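Local coordinates for protein necrotic enteritis toxin B (Clostridium perfringens, PDB 4I0N) that probably forms pores in the membranes of target cells, as a secreted toxin of the leukocidin/hemolysin family with the alpha-hemolysin fold, at residues Q191-K195 / N205-D209; I64-K68 / K80-Y85; G36-T40 / V241-R245; T108-V114 / E150-T156. Numbering follows the deposited sequence.

Interaction 3 is the most deeply buried. It packs strands 37-47 and 236-255 face to face across the two sheets of the beta-sandwich, mostly through large side chains. Interaction 2 lies beside it, where strands 53-65 and 76-92 of the same two sheets approach, and adds a salt bridge to apolar packing. Arg245 reaches from interaction 3 to Pro65 in interaction 2. Interactions 1, 2 and 4 are partly buried. Interactions 1 and 4 rely more on backbone hydrogen bonds and salt bridges near the surface, with the Gln151 amide added in interaction 4. Interaction 1 ties loops together and meets interaction 2 through Phe193 on Trp81. Interaction 4 pairs strand 108-109 with 154-162, and 113-120 with 144-150.

Interaction 1. Residues Q191-K195 / N205-D209; sequences QLFMK and NFTDD
Two loop segments meet here at a single beta bridge, in the long irregular region between strand 165-172 and helix 214-217, probably part of the rim domain of the alpha-hemolysin fold. Segment 191-195 first turns, with Met194 N bonded to Gln191 O at 3.0 Å. The touching parts then run 95° apart. Asn205 begins the second segment. Its O accepts Lys195 N at 2.9 Å, and its OD1 lies 3.4 Å from Lys195 CB while bonding to Ser196 N. Phe206 is bridged to Met194, with CA atoms 5.1 Å apart. Phe206 CA makes a CH...O contact of 3.2 Å to Phe193 O. Its ring (chi1 m) packs on Met79 and Leu252. Thr207 N donates to the same Phe193 O at 2.9 Å, and Thr207 OG1 (chi1 m) adds a weak bond to it at 3.2 Å. Thr207 OG1 also lies 3.6 Å from Phe193 CB. The Phe193 ring (chi1 m) goes on to meet Trp81 edge-to-face. Asp208 (chi1 m) turns its carboxylate to the fully extended Lys195, all four chi angles t. The exposed salt bridge measures 3.1 Å from Lys195 NZ to Asp208 OD1.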
loop_
_atom_site.group_PDB
_atom_site.type_symbol
_atom_site.label_atom_id
_atom_site.label_comp_id
_atom_site.label_asym_id
_atom_site.label_seq_id
_atom_site.Cartn_x
_atom_site.Cartn_y
_atom_site.Cartn_z
ATOM N N GLN A 191 -15.047 -19.399 -11.776
ATOM C CA GLN A 191 -16.242 -18.554 -11.741
ATOM C C GLN A 191 -16.021 -17.208 -11.045
ATOM O O GLN A 191 -16.978 -16.470 -10.806
ATOM C CB GLN A 191 -17.395 -19.340 -11.089
ATOM C CG GLN A 191 -17.898 -20.474 -11.975
ATOM C CD GLN A 191 -18.706 -21.470 -11.202
ATOM O OE1 GLN A 191 -19.945 -21.401 -11.183
ATOM N NE2 GLN A 191 -18.025 -22.389 -10.529
ATOM N N LEU A 192 -14.763 -16.906 -10.720
ATOM C CA LEU A 192 -14.353 -15.689 -9.988
ATOM C C LEU A 192 -15.288 -14.470 -10.091
ATOM O O LEU A 192 -15.862 -14.045 -9.083
ATOM C CB LEU A 192 -12.920 -15.312 -10.394
ATOM C CG LEU A 192 -12.100 -14.334 -9.555
ATOM C CD1 LEU A 192 -12.009 -14.792 -8.125
ATOM C CD2 LEU A 192 -10.708 -14.190 -10.177
ATOM N N PHE A 193 -15.436 -13.896 -11.287
ATOM C CA PHE A 193 -16.297 -12.716 -11.444
ATOM C C PHE A 193 -17.390 -12.942 -12.466
ATOM O O PHE A 193 -17.861 -12.001 -13.102
ATOM C CB PHE A 193 -15.487 -11.457 -11.817
ATOM C CG PHE A 193 -14.315 -11.177 -10.896
ATOM C CD1 PHE A 193 -14.521 -10.863 -9.553
ATOM C CD2 PHE A 193 -13.011 -11.187 -11.397
ATOM C CE1 PHE A 193 -13.443 -10.582 -8.714
ATOM C CE2 PHE A 193 -11.926 -10.920 -10.567
ATOM C CZ PHE A 193 -12.146 -10.617 -9.217
ATOM N N MET A 194 -17.814 -14.192 -12.590
ATOM C CA MET A 194 -18.868 -14.575 -13.539
ATOM C C MET A 194 -20.250 -14.246 -12.977
ATOM O O MET A 194 -20.655 -14.794 -11.942
ATOM C CB MET A 194 -18.738 -16.069 -13.856
ATOM C CG MET A 194 -19.750 -16.599 -14.889
ATOM S SD MET A 194 -19.754 -18.402 -15.015
ATOM C CE MET A 194 -18.170 -18.700 -15.826
ATOM N N LYS A 195 -20.968 -13.347 -13.641
ATOM C CA LYS A 195 -22.304 -12.927 -13.170
ATOM C C LYS A 195 -23.346 -14.034 -13.351
ATOM O O LYS A 195 -24.123 -14.325 -12.428
ATOM C CB LYS A 195 -22.727 -11.632 -13.874
ATOM C CG LYS A 195 -24.003 -10.976 -13.371
ATOM C CD LYS A 195 -24.167 -9.624 -14.055
ATOM C CE LYS A 195 -25.451 -8.926 -13.634
ATOM N NZ LYS A 195 -25.454 -7.502 -14.101
ATOM N N ASN A 205 -21.346 -9.710 -18.538
ATOM C CA ASN A 205 -21.424 -10.909 -17.694
ATOM C C ASN A 205 -20.417 -10.973 -16.549
ATOM O O ASN A 205 -20.112 -12.055 -16.050
ATOM C CB ASN A 205 -21.353 -12.206 -18.510
ATOM C CG ASN A 205 -21.919 -13.399 -17.728
ATOM O OD1 ASN A 205 -22.826 -13.220 -16.914
ATOM N ND2 ASN A 205 -21.382 -14.599 -17.955
ATOM N N PHE A 206 -19.925 -9.807 -16.138
ATOM C CA PHE A 206 -19.022 -9.712 -15.013
ATOM C C PHE A 206 -19.738 -9.125 -13.804
ATOM O O PHE A 206 -20.697 -8.349 -13.952
ATOM C CB PHE A 206 -17.814 -8.852 -15.393
ATOM C CG PHE A 206 -16.949 -9.470 -16.456
ATOM C CD1 PHE A 206 -16.167 -10.590 -16.170
ATOM C CD2 PHE A 206 -16.898 -8.919 -17.739
ATOM C CE1 PHE A 206 -15.357 -11.170 -17.148
ATOM C CE2 PHE A 206 -16.102 -9.500 -18.734
ATOM C CZ PHE A 206 -15.329 -10.618 -18.442
ATOM N N THR A 207 -19.281 -9.519 -12.615
ATOM C CA THR A 207 -19.778 -8.974 -11.344
ATOM C C THR A 207 -19.922 -7.442 -11.407
ATOM O O THR A 207 -18.985 -6.747 -11.797
ATOM C CB THR A 207 -18.804 -9.366 -10.196
ATOM O OG1 THR A 207 -18.599 -10.776 -10.227
ATOM C CG2 THR A 207 -19.344 -8.969 -8.824
ATOM N N ASP A 208 -21.093 -6.924 -11.025
ATOM C CA ASP A 208 -21.320 -5.472 -10.914
ATOM C C ASP A 208 -20.361 -4.829 -9.918
ATOM O O ASP A 208 -19.991 -5.468 -8.930
ATOM C CB ASP A 208 -22.759 -5.192 -10.455
ATOM C CG ASP A 208 -23.794 -5.621 -11.476
ATOM O OD1 ASP A 208 -23.465 -5.645 -12.683
ATOM O OD2 ASP A 208 -24.948 -5.932 -11.071
ATOM N N ASP A 209 -19.983 -3.573 -10.166
ATOM C CA ASP A 209 -19.090 -2.820 -9.264
ATOM C C ASP A 209 -19.513 -2.839 -7.809
ATOM O O ASP A 209 -18.678 -3.004 -6.935
ATOM C CB ASP A 209 -18.951 -1.355 -9.670
ATOM C CG ASP A 209 -17.946 -1.130 -10.781
ATOM O OD1 ASP A 209 -16.876 -1.777 -10.826
ATOM O OD2 ASP A 209 -18.239 -0.262 -11.610
#

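Interaction 2. Residues I64-K68 / K80-Y85; sequences IPSDK and KWPETY
The two segments run nearly antiparallel, 160° apart end to end, but without a ladder between them. CA atoms close in from 8.0 Å at Ile64 and Tyr85 to 5.9 Å at Ser66 and Pro82 and 4.8 Å at Lys68 and Trp81. Strand 53-65 ends at Pro65. Asp67 then takes a left-handed conformation (phi/psi 53/35), and Lys68 CA makes a CH...O contact of 3.3 Å to Lys80 O. Segment 80-85 turns a corner at Glu83, where Glu83 and Thr84 form a classic beta bulge facing strand 236-255. The contact joins strands 53-65 and 76-92, from the two sheets of the beta-sandwich. Tyr85 (chi1 m) sets ring atom CE1 3.6 Å from Ile64 CG2, and its OH bonds to Leu215 O. Pro82 CG packs 3.9 Å from Ser66 CB. Lys80 curls back (t, t, p, p). Its NZ forms a salt bridge to Asp67 OD2 at 2.7 Å and a hydrogen bond to Asp67 O at 3.1 Å. Asp247 is its second charge partner. A water joins Lys80 NZ (2.9 Å) to Ser66 O (2.8 Å).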
loop_
_atom_site.group_PDB
_atom_site.type_symbol
_atom_site.label_atom_id
_atom_site.label_comp_id
_atom_site.label_asym_id
_atom_site.label_seq_id
_atom_site.Cartn_x
_atom_site.Cartn_y
_atom_site.Cartn_z
ATOM N N ILE A 64 -3.837 4.188 -5.022
ATOM C CA ILE A 64 -3.501 3.520 -6.274
ATOM C C ILE A 64 -4.824 3.127 -6.953
ATOM O O ILE A 64 -5.571 2.287 -6.412
ATOM C CB ILE A 64 -2.612 2.256 -6.072
ATOM C CG1 ILE A 64 -1.325 2.576 -5.304
ATOM C CG2 ILE A 64 -2.293 1.613 -7.426
ATOM C CD1 ILE A 64 -0.585 1.336 -4.691
ATOM N N PRO A 65 -5.131 3.720 -8.120
ATOM C CA PRO A 65 -6.395 3.364 -8.807
ATOM C C PRO A 65 -6.416 1.890 -9.212
ATOM O O PRO A 65 -5.358 1.305 -9.473
ATOM C CB PRO A 65 -6.407 4.236 -10.077
ATOM C CG PRO A 65 -5.218 5.119 -9.991
ATOM C CD PRO A 65 -4.313 4.688 -8.886
ATOM N N SER A 66 -7.605 1.285 -9.228
ATOM C CA SER A 66 -7.688 -0.137 -9.564
ATOM C C SER A 66 -7.456 -0.347 -11.059
ATOM O O SER A 66 -6.950 -1.390 -11.483
ATOM C CB SER A 66 -9.055 -0.724 -9.170
ATOM O OG SER A 66 -10.119 -0.103 -9.891
ATOM N N ASP A 67 -7.865 0.644 -11.843
ATOM C CA ASP A 67 -7.889 0.545 -13.311
ATOM C C ASP A 67 -8.640 -0.690 -13.803
ATOM O O ASP A 67 -8.294 -1.282 -14.829
ATOM C CB ASP A 67 -6.470 0.572 -13.879
ATOM C CG ASP A 67 -6.446 0.845 -15.363
ATOM O OD1 ASP A 67 -7.182 1.744 -15.811
ATOM O OD2 ASP A 67 -5.726 0.134 -16.081
ATOM N N LYS A 68 -9.696 -1.073 -13.089
ATOM C CA LYS A 68 -10.532 -2.186 -13.551
ATOM C C LYS A 68 -11.166 -1.809 -14.880
ATOM O O LYS A 68 -11.670 -0.703 -15.032
ATOM C CB LYS A 68 -11.656 -2.488 -12.561
ATOM C CG LYS A 68 -12.395 -3.779 -12.885
ATOM C CD LYS A 68 -13.861 -3.735 -12.437
ATOM C CE LYS A 68 -14.747 -3.121 -13.469
ATOM N NZ LYS A 68 -16.167 -3.169 -13.068
ATOM N N LYS A 80 -9.995 -6.887 -16.788
ATOM C CA LYS A 80 -8.701 -6.666 -16.174
ATOM C C LYS A 80 -8.915 -6.122 -14.762
ATOM O O LYS A 80 -9.674 -5.164 -14.574
ATOM C CB LYS A 80 -7.863 -5.685 -17.008
ATOM C CG LYS A 80 -6.447 -5.528 -16.454
ATOM C CD LYS A 80 -5.608 -4.580 -17.269
ATOM C CE LYS A 80 -6.024 -3.108 -17.096
ATOM N NZ LYS A 80 -5.675 -2.567 -15.739
ATOM N N TRP A 81 -8.209 -6.681 -13.777
ATOM C CA TRP A 81 -8.474 -6.345 -12.378
ATOM C C TRP A 81 -7.166 -6.452 -11.580
ATOM O O TRP A 81 -6.244 -7.139 -12.024
ATOM C CB TRP A 81 -9.579 -7.262 -11.814
ATOM C CG TRP A 81 -9.201 -8.712 -11.771
ATOM C CD1 TRP A 81 -9.170 -9.596 -12.818
ATOM C CD2 TRP A 81 -8.764 -9.430 -10.621
ATOM N NE1 TRP A 81 -8.758 -10.841 -12.373
ATOM C CE2 TRP A 81 -8.478 -10.755 -11.034
ATOM C CE3 TRP A 81 -8.570 -9.076 -9.273
ATOM C CZ2 TRP A 81 -8.021 -11.742 -10.148
ATOM C CZ3 TRP A 81 -8.131 -10.052 -8.381
ATOM C CH2 TRP A 81 -7.864 -11.381 -8.829
ATOM N N PRO A 82 -7.063 -5.724 -10.449
ATOM C CA PRO A 82 -5.807 -5.719 -9.697
ATOM C C PRO A 82 -5.732 -6.876 -8.706
ATOM O O PRO A 82 -6.557 -6.977 -7.780
ATOM C CB PRO A 82 -5.849 -4.371 -8.970
ATOM C CG PRO A 82 -7.294 -4.153 -8.708
ATOM C CD PRO A 82 -8.001 -4.696 -9.959
ATOM N N GLU A 83 -4.763 -7.761 -8.919
ATOM C CA GLU A 83 -4.641 -8.932 -8.068
ATOM C C GLU A 83 -3.726 -8.649 -6.884
ATOM O O GLU A 83 -3.941 -9.204 -5.803
ATOM C CB GLU A 83 -4.195 -10.160 -8.880
ATOM C CG GLU A 83 -4.211 -11.489 -8.080
ATOM C CD GLU A 83 -2.948 -11.714 -7.258
ATOM O OE1 GLU A 83 -1.924 -11.027 -7.506
ATOM O OE2 GLU A 83 -2.987 -12.581 -6.349
ATOM N N THR A 84 -2.718 -7.792 -7.083
ATOM C CA THR A 84 -1.788 -7.400 -6.003
ATOM C C THR A 84 -1.414 -5.925 -6.116
ATOM O O THR A 84 -1.006 -5.455 -7.195
ATOM C CB THR A 84 -0.462 -8.268 -5.966
ATOM O OG1 THR A 84 -0.778 -9.641 -5.659
ATOM C CG2 THR A 84 0.508 -7.733 -4.881
ATOM N N TYR A 85 -1.545 -5.196 -5.005
ATOM C CA TYR A 85 -0.879 -3.902 -4.887
ATOM C C TYR A 85 0.407 -4.073 -4.053
ATOM O O TYR A 85 0.357 -4.591 -2.953
ATOM C CB TYR A 85 -1.779 -2.909 -4.181
ATOM C CG TYR A 85 -3.067 -2.584 -4.879
ATOM C CD1 TYR A 85 -3.162 -1.453 -5.711
ATOM C CD2 TYR A 85 -4.218 -3.353 -4.655
ATOM C CE1 TYR A 85 -4.374 -1.106 -6.330
ATOM C CE2 TYR A 85 -5.446 -3.023 -5.287
ATOM C CZ TYR A 85 -5.504 -1.895 -6.116
ATOM O OH TYR A 85 -6.703 -1.551 -6.715
HETATM O O HOH W 1 -6.592 -3.606 -13.206
#

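Interaction 3. Residues G36-T40 / V241-R245; sequences GWKAT and VEYQR
This is face-to-face packing of two sheets in the beta-sandwich of the alpha-hemolysin fold. Strand 37-40 and strand 241-245 belong to different sheets. Their axes approach to 9.1 Å, and their directions differ by 152°. Trp37 CA lies 8.4 Å from Tyr243 CA, and Ala39 CA 7.6 Å from Val241 CA. At this spacing side chains fill the gap. Trp37 and Ala39 on one strand, and Val241, Tyr243 and Arg245 on the other, all point their CA-to-CB bonds inward. Trp37 (chi1 m, chi2 49°) lays its indole across the gap, with CZ3 3.6 Å from Tyr243 CB. Tyr243 (chi1 m, chi2 -29°) extends the other way. Its OH donates to Lys38 O at 2.7 Å and lies 3.6 Å from Ala39 CB, so a side chain bonds directly to the backbone of the facing sheet. Val241 (chi1 t) brings CG1 within 4.4 Å of Ala39 CB. Arg245 (t, t, p) sends its guanidinium past the indole, with NH1 3.6 Å from Trp37 CZ2. Asp247 and Glu270 pair with its charge. One water accepts from Trp37 NE1 at 3.0 Å and from Arg245 NH1 at 3.1 Å.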
loop_
_atom_site.group_PDB
_atom_site.type_symbol
_atom_site.label_atom_id
_atom_site.label_comp_id
_atom_site.label_asym_id
_atom_site.label_seq_id
_atom_site.Cartn_x
_atom_site.Cartn_y
_atom_site.Cartn_z
ATOM N N GLY A 36 -3.507 9.913 -11.086
ATOM C CA GLY A 36 -4.435 9.449 -10.070
ATOM C C GLY A 36 -3.778 8.650 -8.964
ATOM O O GLY A 36 -4.437 8.297 -7.980
ATOM N N TRP A 37 -2.481 8.351 -9.126
ATOM C CA TRP A 37 -1.696 7.695 -8.097
ATOM C C TRP A 37 -1.150 8.785 -7.197
ATOM O O TRP A 37 -0.584 9.751 -7.688
ATOM C CB TRP A 37 -0.518 6.933 -8.724
ATOM C CG TRP A 37 -0.934 5.841 -9.674
ATOM C CD1 TRP A 37 -1.833 5.930 -10.709
ATOM C CD2 TRP A 37 -0.429 4.504 -9.693
ATOM N NE1 TRP A 37 -1.927 4.725 -11.364
ATOM C CE2 TRP A 37 -1.074 3.830 -10.761
ATOM C CE3 TRP A 37 0.509 3.816 -8.920
ATOM C CZ2 TRP A 37 -0.805 2.491 -11.072
ATOM C CZ3 TRP A 37 0.792 2.481 -9.233
ATOM C CH2 TRP A 37 0.125 1.834 -10.302
ATOM N N LYS A 38 -1.325 8.622 -5.885
ATOM C CA LYS A 38 -1.034 9.703 -4.932
ATOM C C LYS A 38 -0.154 9.229 -3.788
ATOM O O LYS A 38 -0.343 8.135 -3.275
ATOM C CB LYS A 38 -2.343 10.226 -4.337
ATOM C CG LYS A 38 -3.324 10.719 -5.368
ATOM C CD LYS A 38 -4.637 11.174 -4.710
ATOM C CE LYS A 38 -5.685 11.537 -5.773
ATOM N NZ LYS A 38 -6.062 10.319 -6.567
ATOM N N ALA A 39 0.795 10.061 -3.377
ATOM C CA ALA A 39 1.610 9.783 -2.190
ATOM C C ALA A 39 1.727 11.038 -1.366
ATOM O O ALA A 39 2.226 12.077 -1.864
ATOM C CB ALA A 39 2.985 9.312 -2.578
ATOM N N THR A 40 1.297 10.932 -0.103
ATOM C CA THR A 40 1.513 11.994 0.871
ATOM C C THR A 40 2.411 11.432 1.948
ATOM O O THR A 40 2.072 10.418 2.569
ATOM C CB THR A 40 0.184 12.460 1.498
ATOM O OG1 THR A 40 -0.621 13.086 0.486
ATOM C CG2 THR A 40 0.438 13.485 2.632
ATOM N N VAL A 241 9.062 6.171 -2.457
ATOM C CA VAL A 241 7.808 5.412 -2.338
ATOM C C VAL A 241 7.550 4.828 -3.720
ATOM O O VAL A 241 7.423 5.593 -4.674
ATOM C CB VAL A 241 6.647 6.348 -1.975
ATOM C CG1 VAL A 241 5.306 5.569 -1.943
ATOM C CG2 VAL A 241 6.883 6.990 -0.599
ATOM N N GLU A 242 7.515 3.494 -3.830
ATOM C CA GLU A 242 7.295 2.801 -5.106
ATOM C C GLU A 242 5.962 2.091 -5.012
ATOM O O GLU A 242 5.712 1.357 -4.047
ATOM C CB GLU A 242 8.385 1.774 -5.426
ATOM C CG GLU A 242 9.798 2.321 -5.359
ATOM C CD GLU A 242 10.846 1.247 -5.562
ATOM O OE1 GLU A 242 10.524 0.019 -5.492
ATOM O OE2 GLU A 242 12.009 1.637 -5.800
ATOM N N TYR A 243 5.106 2.347 -5.992
ATOM C CA TYR A 243 3.812 1.690 -6.074
ATOM C C TYR A 243 3.783 0.820 -7.323
ATOM O O TYR A 243 4.171 1.256 -8.409
ATOM C CB TYR A 243 2.727 2.738 -6.256
ATOM C CG TYR A 243 2.416 3.638 -5.110
ATOM C CD1 TYR A 243 2.584 3.249 -3.775
ATOM C CD2 TYR A 243 1.838 4.882 -5.370
ATOM C CE1 TYR A 243 2.192 4.101 -2.727
ATOM C CE2 TYR A 243 1.444 5.722 -4.346
ATOM C CZ TYR A 243 1.628 5.354 -3.040
ATOM O OH TYR A 243 1.216 6.248 -2.070
ATOM N N GLN A 244 3.287 -0.399 -7.172
ATOM C CA GLN A 244 3.199 -1.333 -8.286
ATOM C C GLN A 244 1.852 -2.022 -8.200
ATOM O O GLN A 244 1.412 -2.397 -7.115
ATOM C CB GLN A 244 4.356 -2.316 -8.152
ATOM C CG GLN A 244 4.704 -3.122 -9.352
ATOM C CD GLN A 244 6.171 -3.559 -9.272
ATOM O OE1 GLN A 244 6.827 -3.402 -8.235
ATOM N NE2 GLN A 244 6.679 -4.076 -10.346
ATOM N N ARG A 245 1.172 -2.177 -9.335
ATOM C CA ARG A 245 -0.110 -2.842 -9.321
ATOM C C ARG A 245 -0.045 -3.986 -10.322
ATOM O O ARG A 245 0.178 -3.743 -11.505
ATOM C CB ARG A 245 -1.228 -1.855 -9.685
ATOM C CG ARG A 245 -2.634 -2.420 -9.396
ATOM C CD ARG A 245 -3.771 -1.637 -10.065
ATOM N NE ARG A 245 -3.649 -1.697 -11.526
ATOM C CZ ARG A 245 -3.589 -0.628 -12.314
ATOM N NH1 ARG A 245 -3.728 0.604 -11.808
ATOM N NH2 ARG A 245 -3.434 -0.795 -13.624
HETATM O O HOH W 2 -3.513 3.274 -13.446
#

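Interaction 4. Residues T108-V114 / E150-T156; sequences TIDKKDV and EQPDFRT
Two short antiparallel pairings, offset by two residues and separated by loops, join the segments. One pairs strand 108-109 with strand 154-162. The other opens the sheet of strands 126-127, 113-120 and 144-150. That sheet is consistent with the folded prestem of an alpha-hemolysin-type monomer, so the chain probably enters the prestem at 113-114 and leaves it at 150. Segment 150-156 makes a type II turn from Gln151 to Phe154. Thr108 CA makes a CH...O contact of 3.1 Å to Thr156 O. Ile109 and Thr156 form a hydrogen-bonded pair. Ile109 N donates to Thr156 O, and Thr156 N to Ile109 O, both at 2.9 Å. Asp110 (chi1 m) faces Arg155 (p, t, p) in a two-pronged salt bridge, OD1 to Arg155 NE at 2.8 Å and OD2 to Arg155 NH2 at 3.0 Å. Two waters link Asp110 O to Phe154 O. Gln151 NE2 donates to Lys111 O and Ile109 O, both at 2.9 Å. Gln151 (chi1 p) thus fills the break between the ladders. Lys112 O accepts Gln151 N at 2.8 Å. Asp113 and Glu150 form a non-hydrogen-bonded pair, CA atoms 4.6 Å apart. Val114 (chi1 t) ends the segment, with CG2 3.5 Å from Gln151 NE2.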
loop_
_atom_site.group_PDB
_atom_site.type_symbol
_atom_site.label_atom_id
_atom_site.label_comp_id
_atom_site.label_asym_id
_atom_site.label_seq_id
_atom_site.Cartn_x
_atom_site.Cartn_y
_atom_site.Cartn_z
ATOM N N THR A 108 1.412 -10.588 8.653
ATOM C CA THR A 108 0.298 -10.708 7.711
ATOM C C THR A 108 -1.022 -10.412 8.404
ATOM O O THR A 108 -1.289 -10.953 9.489
ATOM C CB THR A 108 0.260 -12.100 7.097
ATOM O OG1 THR A 108 1.505 -12.321 6.431
ATOM C CG2 THR A 108 -0.901 -12.273 6.104
ATOM N N ILE A 109 -1.835 -9.566 7.775
ATOM C CA ILE A 109 -3.138 -9.158 8.327
ATOM C C ILE A 109 -4.233 -9.498 7.336
ATOM O O ILE A 109 -4.218 -9.034 6.199
ATOM C CB ILE A 109 -3.147 -7.650 8.718
ATOM C CG1 ILE A 109 -2.024 -7.406 9.737
ATOM C CG2 ILE A 109 -4.541 -7.223 9.232
ATOM C CD1 ILE A 109 -1.754 -5.979 10.106
ATOM N N ASP A 110 -5.155 -10.350 7.769
ATOM C CA ASP A 110 -6.242 -10.806 6.930
ATOM C C ASP A 110 -7.522 -10.011 7.234
ATOM O O ASP A 110 -8.483 -10.109 6.480
ATOM C CB ASP A 110 -6.552 -12.291 7.174
ATOM C CG ASP A 110 -5.569 -13.239 6.519
ATOM O OD1 ASP A 110 -4.541 -12.806 5.951
ATOM O OD2 ASP A 110 -5.844 -14.459 6.583
ATOM N N LYS A 111 -7.551 -9.274 8.351
ATOM C CA LYS A 111 -8.745 -8.507 8.763
ATOM C C LYS A 111 -9.032 -7.411 7.753
ATOM O O LYS A 111 -8.098 -6.795 7.227
ATOM C CB LYS A 111 -8.505 -7.830 10.118
ATOM C CG LYS A 111 -8.127 -8.767 11.253
ATOM C CD LYS A 111 -9.215 -9.793 11.505
ATOM C CE LYS A 111 -8.844 -10.817 12.598
ATOM N NZ LYS A 111 -8.217 -10.199 13.797
ATOM N N LYS A 112 -10.313 -7.121 7.512
ATOM C CA LYS A 112 -10.638 -6.078 6.541
ATOM C C LYS A 112 -10.053 -4.722 6.956
ATOM O O LYS A 112 -9.552 -3.964 6.114
ATOM C CB LYS A 112 -12.159 -5.961 6.348
ATOM C CG LYS A 112 -12.562 -4.781 5.439
ATOM C CD LYS A 112 -14.061 -4.762 5.151
ATOM C CE LYS A 112 -14.890 -4.654 6.402
ATOM N NZ LYS A 112 -14.855 -3.295 6.974
ATOM N N ASP A 113 -10.165 -4.391 8.243
ATOM C CA ASP A 113 -9.695 -3.089 8.717
ATOM C C ASP A 113 -8.335 -3.246 9.371
ATOM O O ASP A 113 -8.192 -3.965 10.369
ATOM C CB ASP A 113 -10.679 -2.445 9.700
ATOM C CG ASP A 113 -12.031 -2.177 9.083
ATOM O OD1 ASP A 113 -12.083 -1.877 7.870
ATOM O OD2 ASP A 113 -13.036 -2.257 9.821
ATOM N N VAL A 114 -7.337 -2.596 8.784
ATOM C CA VAL A 114 -5.977 -2.623 9.314
ATOM C C VAL A 114 -5.777 -1.356 10.130
ATOM O O VAL A 114 -6.088 -0.247 9.672
ATOM C CB VAL A 114 -4.941 -2.675 8.177
ATOM C CG1 VAL A 114 -3.483 -2.575 8.728
ATOM C CG2 VAL A 114 -5.163 -3.953 7.357
ATOM N N GLU A 150 -8.698 0.093 4.806
ATOM C CA GLU A 150 -9.510 -1.091 4.584
ATOM C C GLU A 150 -9.016 -1.897 3.363
ATOM O O GLU A 150 -8.471 -1.338 2.385
ATOM C CB GLU A 150 -10.994 -0.723 4.457
ATOM C CG GLU A 150 -11.329 0.014 3.186
ATOM C CD GLU A 150 -12.809 0.288 3.025
ATOM O OE1 GLU A 150 -13.639 -0.349 3.727
ATOM O OE2 GLU A 150 -13.129 1.153 2.186
ATOM N N GLN A 151 -9.189 -3.215 3.433
ATOM C CA GLN A 151 -8.743 -4.095 2.346
ATOM C C GLN A 151 -9.743 -5.243 2.100
ATOM O O GLN A 151 -9.340 -6.399 2.035
ATOM C CB GLN A 151 -7.334 -4.638 2.646
ATOM C CG GLN A 151 -7.285 -5.403 3.990
ATOM C CD GLN A 151 -5.937 -6.058 4.266
ATOM O OE1 GLN A 151 -4.996 -5.882 3.517
ATOM N NE2 GLN A 151 -5.847 -6.807 5.369
ATOM N N PRO A 152 -11.043 -4.931 1.936
ATOM C CA PRO A 152 -12.017 -6.038 1.735
ATOM C C PRO A 152 -11.594 -6.998 0.620
ATOM O O PRO A 152 -11.221 -6.552 -0.471
ATOM C CB PRO A 152 -13.320 -5.321 1.360
ATOM C CG PRO A 152 -12.864 -3.937 0.897
ATOM C CD PRO A 152 -11.688 -3.615 1.786
ATOM N N ASP A 153 -11.628 -8.295 0.942
ATOM C CA ASP A 153 -11.254 -9.407 0.033
ATOM C C ASP A 153 -9.763 -9.590 -0.225
ATOM O O ASP A 153 -9.399 -10.474 -1.015
ATOM C CB ASP A 153 -11.969 -9.311 -1.332
ATOM C CG ASP A 153 -13.486 -9.412 -1.220
ATOM O OD1 ASP A 153 -14.026 -9.800 -0.154
ATOM O OD2 ASP A 153 -14.138 -9.109 -2.231
ATOM N N PHE A 154 -8.920 -8.775 0.431
ATOM C CA PHE A 154 -7.473 -8.812 0.269
ATOM C C PHE A 154 -6.819 -9.051 1.622
ATOM O O PHE A 154 -7.507 -8.983 2.667
ATOM C CB PHE A 154 -6.941 -7.486 -0.322
ATOM C CG PHE A 154 -7.187 -7.313 -1.794
ATOM C CD1 PHE A 154 -6.106 -7.230 -2.679
ATOM C CD2 PHE A 154 -8.492 -7.146 -2.286
ATOM C CE1 PHE A 154 -6.329 -7.019 -4.078
ATOM C CE2 PHE A 154 -8.742 -6.936 -3.656
ATOM C CZ PHE A 154 -7.650 -6.874 -4.561
ATOM N N ARG A 155 -5.519 -9.355 1.610
ATOM C CA ARG A 155 -4.713 -9.404 2.838
ATOM C C ARG A 155 -3.447 -8.595 2.648
ATOM O O ARG A 155 -3.036 -8.349 1.505
ATOM C CB ARG A 155 -4.345 -10.854 3.192
ATOM C CG ARG A 155 -3.595 -11.576 2.094
ATOM C CD ARG A 155 -2.927 -12.872 2.614
ATOM N NE ARG A 155 -3.839 -13.683 3.406
ATOM C CZ ARG A 155 -4.476 -14.770 2.962
ATOM N NH1 ARG A 155 -4.300 -15.199 1.707
ATOM N NH2 ARG A 155 -5.302 -15.433 3.776
ATOM N N THR A 156 -2.842 -8.174 3.755
ATOM C CA THR A 156 -1.590 -7.432 3.721
ATOM C C THR A 156 -0.473 -8.353 4.210
ATOM O O THR A 156 -0.594 -8.973 5.274
ATOM C CB THR A 156 -1.644 -6.218 4.650
ATOM O OG1 THR A 156 -2.615 -5.304 4.136
ATOM C CG2 THR A 156 -0.256 -5.527 4.728
HETATM O O HOH W 3 -9.561 -8.390 4.369
HETATM O O HOH W 4 -7.961 -11.591 3.871
#